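Local atomic coordinates of diphosphomevalonate decarboxylase, putative (Trypanosoma brucei, PDB entry 2HKE), a protein that probably catalyses the ATP-dependent decarboxylation of (R)-5-diphosphomevalonate to isopentenyl diphosphate, a building block for isoprenoids and sterols. Residues Gln184-Val189 against Leu300-Glu305. The protein carries 1 engineered substitution. Residues are numbered along the deposited sequence; the frame is centred on the assembly and turned at random.
Sequences QVMCAV and LFVLKE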
ATOM      1  N   GLN A 184      -4.240  14.119  -3.792  1.00 19.97           N
ATOM      2  CA  GLN A 184      -4.717  13.590  -2.529  1.00 19.44           C
ATOM      3  C   GLN A 184      -5.151  12.172  -2.737  1.00 19.80           C
ATOM      4  O   GLN A 184      -5.532  11.816  -3.850  1.00 18.17           O
ATOM      5  CB  GLN A 184      -5.948  14.364  -2.048  1.00 19.04           C
ATOM      6  CG  GLN A 184      -5.736  15.858  -1.786  1.00 19.64           C
ATOM      7  CD  GLN A 184      -4.698  16.158  -0.723  1.00 22.23           C
ATOM      8  OE1 GLN A 184      -4.839  15.758   0.412  1.00 22.47           O
ATOM      9  NE2 GLN A 184      -3.672  16.943  -1.081  1.00 23.00           N
ATOM     10  N   VAL A 185      -5.101  11.381  -1.672  1.00 18.76           N
ATOM     11  CA  VAL A 185      -5.510   9.975  -1.739  1.00 19.23           C
ATOM     12  C   VAL A 185      -6.645   9.740  -0.753  1.00 20.68           C
ATOM     13  O   VAL A 185      -6.596  10.233   0.395  1.00 20.46           O
ATOM     14  CB  VAL A 185      -4.362   9.046  -1.335  1.00 20.58           C
ATOM     15  CG1 VAL A 185      -4.799   7.558  -1.429  1.00 21.70           C
ATOM     16  CG2 VAL A 185      -3.130   9.318  -2.199  1.00 17.93           C
ATOM     17  N   MET A 186      -7.652   8.983  -1.168  1.00 20.85           N
ATOM     18  CA  MET A 186      -8.656   8.529  -0.207  1.00 19.32           C
ATOM     19  C   MET A 186      -8.792   7.046  -0.284  1.00 18.87           C
ATOM     20  O   MET A 186      -8.342   6.424  -1.230  1.00 17.15           O
ATOM     21  CB  MET A 186      -9.976   9.248  -0.415  1.00 20.04           C
ATOM     22  CG  MET A 186      -9.943  10.770  -0.222  1.00 21.09           C
ATOM     23  SD  MET A 186     -11.575  11.524  -0.379  1.00 24.25           S
ATOM     24  CE  MET A 186     -11.917  11.488  -2.144  1.00 23.42           C
ATOM     25  N   CYS A 187      -9.342   6.450   0.760  1.00 18.27           N
ATOM     26  CA  CYS A 187      -9.714   5.044   0.709  1.00 19.20           C
ATOM     27  C   CYS A 187     -11.160   4.935   1.248  1.00 18.99           C
ATOM     28  O   CYS A 187     -11.418   5.242   2.404  1.00 18.56           O
ATOM     29  CB  CYS A 187      -8.778   4.213   1.499  1.00 20.23           C
ATOM     30  SG  CYS A 187      -9.144   2.450   1.333  1.00 23.61           S
ATOM     31  N   ALA A 188     -12.069   4.536   0.374  1.00 20.23           N
ATOM     32  CA  ALA A 188     -13.429   4.189   0.746  1.00 19.77           C
ATOM     33  C   ALA A 188     -13.445   2.694   1.090  1.00 20.20           C
ATOM     34  O   ALA A 188     -13.335   1.808   0.206  1.00 19.93           O
ATOM     35  CB  ALA A 188     -14.403   4.539  -0.379  1.00 20.80           C
ATOM     36  N   VAL A 189     -13.436   2.423   2.388  1.00 19.79           N
ATOM     37  CA  VAL A 189     -13.445   1.086   2.888  1.00 20.70           C
ATOM     38  C   VAL A 189     -14.803   0.428   2.734  1.00 20.21           C
ATOM     39  O   VAL A 189     -15.809   0.959   3.187  1.00 19.92           O
ATOM     40  CB  VAL A 189     -12.901   1.038   4.334  1.00 20.20           C
ATOM     41  CG1 VAL A 189     -12.858  -0.356   4.857  1.00 24.09           C
ATOM     42  CG2 VAL A 189     -11.520   1.694   4.333  1.00 22.91           C
ATOM     43  N   LEU A 300      -8.912   6.184  -3.994  1.00 16.33           N
ATOM     44  CA  LEU A 300      -9.305   7.232  -4.920  1.00 16.47           C
ATOM     45  C   LEU A 300      -8.191   8.226  -4.956  1.00 17.65           C
ATOM     46  O   LEU A 300      -7.594   8.500  -3.905  1.00 19.05           O
ATOM     47  CB  LEU A 300     -10.558   7.945  -4.415  1.00 17.50           C
ATOM     48  CG  LEU A 300     -11.791   7.078  -4.363  1.00 18.18           C
ATOM     49  CD1 LEU A 300     -12.797   7.686  -3.389  1.00 22.85           C
ATOM     50  CD2 LEU A 300     -12.406   6.890  -5.792  1.00 20.82           C
ATOM     51  N   PHE A 301      -7.934   8.768  -6.124  1.00 16.33           N
ATOM     52  CA  PHE A 301      -7.000   9.874  -6.257  1.00 17.14           C
ATOM     53  C   PHE A 301      -7.775  11.061  -6.790  1.00 17.13           C
ATOM     54  O   PHE A 301      -8.612  10.916  -7.704  1.00 17.04           O
ATOM     55  CB  PHE A 301      -5.906   9.539  -7.240  1.00 17.75           C
ATOM     56  CG  PHE A 301      -5.152   8.295  -6.910  1.00 18.16           C
ATOM     57  CD1 PHE A 301      -4.425   8.196  -5.729  1.00 23.20           C
ATOM     58  CD2 PHE A 301      -5.167   7.221  -7.763  1.00 24.61           C
ATOM     59  CE1 PHE A 301      -3.720   7.034  -5.416  1.00 20.99           C
ATOM     60  CE2 PHE A 301      -4.455   6.041  -7.439  1.00 24.10           C
ATOM     61  CZ  PHE A 301      -3.723   5.972  -6.263  1.00 20.59           C
ATOM     62  N   VAL A 302      -7.466  12.241  -6.272  1.00 17.45           N
ATOM     63  CA  VAL A 302      -8.193  13.441  -6.641  1.00 17.74           C
ATOM     64  C   VAL A 302      -7.320  14.624  -6.276  1.00 17.94           C
ATOM     65  O   VAL A 302      -6.528  14.527  -5.347  1.00 19.04           O
ATOM     66  CB  VAL A 302      -9.543  13.505  -5.861  1.00 17.56           C
ATOM     67  CG1 VAL A 302      -9.312  13.593  -4.349  1.00 17.59           C
ATOM     68  CG2 VAL A 302     -10.432  14.667  -6.362  1.00 17.47           C
ATOM     69  N   LEU A 303      -7.391  15.712  -7.029  1.00 19.08           N
ATOM     70  CA  LEU A 303      -6.687  16.938  -6.594  1.00 18.94           C
ATOM     71  C   LEU A 303      -7.436  17.597  -5.461  1.00 19.49           C
ATOM     72  O   LEU A 303      -8.657  17.541  -5.413  1.00 20.03           O
ATOM     73  CB  LEU A 303      -6.554  17.902  -7.749  1.00 17.59           C
ATOM     74  CG  LEU A 303      -5.694  17.385  -8.912  1.00 20.12           C
ATOM     75  CD1 LEU A 303      -5.456  18.484 -10.015  1.00 23.64           C
ATOM     76  CD2 LEU A 303      -4.352  16.759  -8.460  1.00 20.30           C
ATOM     77  N   LYS A 304      -6.699  18.269  -4.568  1.00 21.49           N
ATOM     78  CA  LYS A 304      -7.293  18.958  -3.416  1.00 23.22           C
ATOM     79  C   LYS A 304      -8.493  19.843  -3.742  1.00 22.45           C
ATOM     80  O   LYS A 304      -9.524  19.772  -3.080  1.00 22.04           O
ATOM     81  CB  LYS A 304      -6.199  19.769  -2.719  1.00 24.63           C
ATOM     82  CG  LYS A 304      -6.532  20.096  -1.301  1.00 26.67           C
ATOM     83  CD  LYS A 304      -5.336  20.607  -0.485  1.00 28.57           C
ATOM     84  CE  LYS A 304      -5.887  20.833   0.940  1.00 32.51           C
ATOM     85  NZ  LYS A 304      -5.061  21.648   1.966  1.00 34.83           N
ATOM     86  N   GLU A 305      -8.354  20.694  -4.749  1.00 22.38           N
ATOM     87  CA  GLU A 305      -9.448  21.579  -5.225  1.00 24.14           C
ATOM     88  C   GLU A 305     -10.750  20.827  -5.545  1.00 22.51           C
ATOM     89  O   GLU A 305     -11.870  21.349  -5.366  1.00 21.52           O
ATOM     90  CB  GLU A 305      -8.976  22.426  -6.419  1.00 25.94           C
ATOM     91  CG  GLU A 305      -8.643  21.621  -7.651  1.00 30.16           C
ATOM     92  CD  GLU A 305      -7.706  22.358  -8.637  1.00 32.18           C
ATOM     93  OE1 GLU A 305      -8.093  23.476  -9.115  1.00 40.55           O
ATOM     94  OE2 GLU A 305      -6.574  21.832  -8.882  1.00 39.41           O
TER
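Gln-184, Leu-300 and Met-186 carry most of the interface between two neighbouring antiparallel strands, and four backbone hydrogen bonds set their register. Gln-184 and Val-302 exchange one pair, Met-186 and Leu-300 the other. The straightest is Met-186 N to Leu-300 O at 2.8 Å (169° at the hydrogen), and its donor lies in the carbonyl plane. In the return bond from Leu-300 N to Met-186 O the donor sits well above the plane of the Met-186 carbonyl, 40° out of it. Between the two hydrogen-bonded pairs, Val-185 faces Phe-301 as a non-hydrogen-bonded pair, bridged by CA-H...O contacts to the flanking carbonyls. In the five-stranded mixed sheet of the GHMP-type C-terminal domain, 183-189 is the central strand and 298-303 the one between it and 288-291. On the face bearing Gln-184, Met-186, Leu-300 and Val-302, helix 307-317 covers the sheet through Leu-307, Val-311 and Leu-314. Under it Met-186 runs out extended to SD and then bends (chi3 -74°), so that its methyl CE reaches across strands to Val-302 CG1 at 4.0 Å and Leu-300 CD1 at 4.1 Å. Val-302 offers that CG1 from the crowded position between its backbone N and carbonyl carbon, and Val-302 CG1 also lies 4.1 Å from Gln-184 CB. Gln-184 folds back at chi2, bringing CG within 3.8 Å of Lys-304 N, and the Lys-304 chain crosses it obliquely. Lys-304 extends to a salt bridge with Asp-329, while Gln-184 OE1 makes a weak hydrogen bond to Gln-361 NE2 and its NE2 a weak one to Glu-182 O. On the other face, Val-185 CG2 meets the edge of the Phe-301 ring in its plane, 3.9 Å from CD1, while Phe-240 packs edge-to-face with that ring.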